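Ubiquitin-conjugating enzyme E2, putative (Trypanosoma cruzi, PDB 4DS2) probably accepts activated ubiquitin from an E1 enzyme and passes it on toward substrates, as a putative E2 of the ubiquitin-conjugating enzyme family. Local coordinates at residues 58-64 against 131-135. Residues are numbered along the deposited sequence; the frame is centred on the assembly and turned at random.
Sequences APADSVY and VFSQY
An aromatic cluster of Tyr-64, Phe-132 and Tyr-135 joins the loop 58-64 to the C-terminal end of helix 120-132 and the turn that follows it, where Tyr-135 sits. Tyr-64 lies between the other two rings. Its edge at CE2 is directed at the face of Tyr-135, 3.9 Å from CE1 of that ring, an edge-to-face pair with planes at 88°. Toward Phe-132 it is merely tilted: the planes meet at 39°, and Tyr-64 CG sits 3.6 Å from Phe-132 CD1. In the UBC fold this loop links the second and third strands of the antiparallel sheet, 51-57 and 70-76. Phe-132 has CG anti to its carbonyl carbon (chi1 -72°), which carries the ring to the start of the loop; there Ala-58 CB makes a CH-pi contact over one face, 3.5 Å from the centroid, while Pro-59 CD packs on Phe-132 CB at 3.8 Å. One water bridges the segments, its O 2.7 Å from Tyr-64 OH and 3.0 Å from Val-131 O, donating to each; the same OH also bonds to Tyr-95 O. From helix 155-162, Phe-158 packs against Tyr-64 and Tyr-135.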
ATOM      1  N   ALA A  58       3.375   3.558   8.715  1.00 47.26           N
ATOM      2  CA  ALA A  58       4.667   3.290   8.072  1.00 46.64           C
ATOM      3  C   ALA A  58       5.705   2.855   9.126  1.00 48.62           C
ATOM      4  O   ALA A  58       5.495   3.068  10.335  1.00 49.83           O
ATOM      5  CB  ALA A  58       5.148   4.501   7.305  1.00 44.52           C
ATOM      6  N   PRO A  59       6.824   2.232   8.680  1.00 50.54           N
ATOM      7  CA  PRO A  59       7.918   1.838   9.581  1.00 52.59           C
ATOM      8  C   PRO A  59       8.518   3.042  10.332  1.00 55.62           C
ATOM      9  O   PRO A  59       8.657   4.116   9.736  1.00 53.82           O
ATOM     10  CB  PRO A  59       8.976   1.279   8.613  1.00 52.01           C
ATOM     11  CG  PRO A  59       8.259   0.967   7.354  1.00 48.69           C
ATOM     12  CD  PRO A  59       7.204   2.021   7.269  1.00 48.86           C
ATOM     13  N   ALA A  60       8.885   2.855  11.609  1.00 60.79           N
ATOM     14  CA  ALA A  60       9.628   3.880  12.391  1.00 62.64           C
ATOM     15  C   ALA A  60      10.960   4.223  11.686  1.00 66.11           C
ATOM     16  O   ALA A  60      11.420   5.373  11.691  1.00 65.73           O
ATOM     17  CB  ALA A  60       9.885   3.387  13.802  1.00 61.68           C
ATOM     18  N   ASP A  61      11.564   3.176  11.116  1.00 68.75           N
ATOM     19  CA  ASP A  61      12.612   3.212  10.057  1.00 67.95           C
ATOM     20  C   ASP A  61      12.571   4.368   9.041  1.00 61.18           C
ATOM     21  O   ASP A  61      13.614   4.895   8.696  1.00 58.00           O
ATOM     22  CB  ASP A  61      12.468   1.917   9.227  1.00 71.99           C
ATOM     23  CG  ASP A  61      13.776   1.232   8.946  1.00 78.01           C
ATOM     24  OD1 ASP A  61      14.464   0.807   9.915  1.00 76.49           O
ATOM     25  OD2 ASP A  61      14.067   1.061   7.737  1.00 88.62           O
ATOM     26  N   SER A  62      11.390   4.721   8.523  1.00 54.38           N
ATOM     27  CA  SER A  62      11.323   5.570   7.340  1.00 52.54           C
ATOM     28  C   SER A  62      10.913   7.033   7.596  1.00 50.73           C
ATOM     29  O   SER A  62      10.384   7.376   8.649  1.00 48.76           O
ATOM     30  CB  SER A  62      10.400   4.931   6.289  1.00 50.83           C
ATOM     31  OG  SER A  62       9.031   5.109   6.597  1.00 49.87           O
ATOM     32  N   VAL A  63      11.172   7.863   6.584  1.00 49.23           N
ATOM     33  CA  VAL A  63      10.756   9.272   6.519  1.00 50.19           C
ATOM     34  C   VAL A  63       9.284   9.471   6.849  1.00 49.68           C
ATOM     35  O   VAL A  63       8.898  10.478   7.471  1.00 52.49           O
ATOM     36  CB  VAL A  63      10.977   9.845   5.079  1.00 49.86           C
ATOM     37  CG1 VAL A  63      12.054  10.924   5.072  1.00 51.23           C
ATOM     38  CG2 VAL A  63      11.305   8.757   4.054  1.00 46.61           C
ATOM     39  N   TYR A  64       8.496   8.490   6.401  1.00 49.14           N
ATOM     40  CA  TYR A  64       7.013   8.446   6.468  1.00 48.55           C
ATOM     41  C   TYR A  64       6.387   7.973   7.792  1.00 51.51           C
ATOM     42  O   TYR A  64       5.196   8.201   8.032  1.00 50.44           O
ATOM     43  CB  TYR A  64       6.501   7.494   5.379  1.00 45.87           C
ATOM     44  CG  TYR A  64       6.828   7.954   3.969  1.00 44.29           C
ATOM     45  CD1 TYR A  64       6.053   8.918   3.336  1.00 43.55           C
ATOM     46  CD2 TYR A  64       7.919   7.444   3.283  1.00 42.67           C
ATOM     47  CE1 TYR A  64       6.352   9.343   2.059  1.00 43.04           C
ATOM     48  CE2 TYR A  64       8.221   7.871   2.007  1.00 41.51           C
ATOM     49  CZ  TYR A  64       7.436   8.819   1.400  1.00 41.36           C
ATOM     50  OH  TYR A  64       7.708   9.246   0.122  1.00 41.55           O
ATOM     51  N   VAL A 131       6.620   1.731  -1.269  1.00 35.17           N
ATOM     52  CA  VAL A 131       6.417   3.174  -1.176  1.00 33.63           C
ATOM     53  C   VAL A 131       7.087   3.827   0.044  1.00 35.26           C
ATOM     54  O   VAL A 131       7.732   4.887  -0.067  1.00 33.47           O
ATOM     55  CB  VAL A 131       4.928   3.465  -1.209  1.00 33.21           C
ATOM     56  CG1 VAL A 131       4.651   4.948  -0.930  1.00 33.16           C
ATOM     57  CG2 VAL A 131       4.403   3.038  -2.581  1.00 31.25           C
ATOM     58  N   PHE A 132       6.958   3.180   1.201  1.00 35.93           N
ATOM     59  CA  PHE A 132       7.502   3.725   2.441  1.00 36.09           C
ATOM     60  C   PHE A 132       9.002   3.454   2.635  1.00 37.39           C
ATOM     61  O   PHE A 132       9.697   4.207   3.349  1.00 36.38           O
ATOM     62  CB  PHE A 132       6.720   3.136   3.629  1.00 37.41           C
ATOM     63  CG  PHE A 132       5.313   3.655   3.775  1.00 38.54           C
ATOM     64  CD1 PHE A 132       4.945   4.932   3.320  1.00 38.61           C
ATOM     65  CD2 PHE A 132       4.364   2.891   4.437  1.00 40.39           C
ATOM     66  CE1 PHE A 132       3.672   5.411   3.493  1.00 38.72           C
ATOM     67  CE2 PHE A 132       3.083   3.377   4.624  1.00 40.86           C
ATOM     68  CZ  PHE A 132       2.741   4.640   4.153  1.00 40.38           C
ATOM     69  N   SER A 133       9.476   2.351   2.039  1.00 38.78           N
ATOM     70  CA  SER A 133      10.811   1.821   2.316  1.00 39.71           C
ATOM     71  C   SER A 133      11.727   1.628   1.125  1.00 40.17           C
ATOM     72  O   SER A 133      12.912   1.856   1.265  1.00 40.60           O
ATOM     73  CB  SER A 133      10.703   0.540   3.116  1.00 40.74           C
ATOM     74  OG  SER A 133      10.502   0.893   4.467  1.00 42.11           O
ATOM     75  N   GLN A 134      11.217   1.229  -0.039  1.00 40.86           N
ATOM     76  CA  GLN A 134      12.108   0.988  -1.159  1.00 43.26           C
ATOM     77  C   GLN A 134      11.941   2.027  -2.243  1.00 41.33           C
ATOM     78  O   GLN A 134      12.215   1.763  -3.400  1.00 44.71           O
ATOM     79  CB  GLN A 134      11.911  -0.410  -1.751  1.00 46.24           C
ATOM     80  CG  GLN A 134      11.977  -1.573  -0.751  1.00 52.77           C
ATOM     81  CD  GLN A 134      13.327  -1.741  -0.016  1.00 56.64           C
ATOM     82  OE1 GLN A 134      14.358  -1.186  -0.417  1.00 56.46           O
ATOM     83  NE2 GLN A 134      13.322  -2.559   1.050  1.00 58.70           N
ATOM     84  N   TYR A 135      11.554   3.227  -1.879  1.00 38.89           N
ATOM     85  CA  TYR A 135      11.259   4.243  -2.883  1.00 38.02           C
ATOM     86  C   TYR A 135      12.471   4.765  -3.644  1.00 41.33           C
ATOM     87  O   TYR A 135      12.321   5.140  -4.837  1.00 41.51           O
ATOM     88  CB  TYR A 135      10.510   5.436  -2.274  1.00 36.59           C
ATOM     89  CG  TYR A 135      11.193   6.042  -1.073  1.00 35.14           C
ATOM     90  CD1 TYR A 135      11.001   5.492   0.203  1.00 35.04           C
ATOM     91  CD2 TYR A 135      12.032   7.135  -1.205  1.00 34.67           C
ATOM     92  CE1 TYR A 135      11.626   6.021   1.311  1.00 35.05           C
ATOM     93  CE2 TYR A 135      12.664   7.685  -0.093  1.00 35.28           C
ATOM     94  CZ  TYR A 135      12.450   7.131   1.168  1.00 35.12           C
ATOM     95  OH  TYR A 135      13.046   7.670   2.288  1.00 33.79           O
TER
HETATM   96  O   HOH W   1      12.853   5.737   4.448  1.00 36.97           O
HETATM   97  O   HOH W   2       7.648   7.297  -1.798  1.00 29.58           O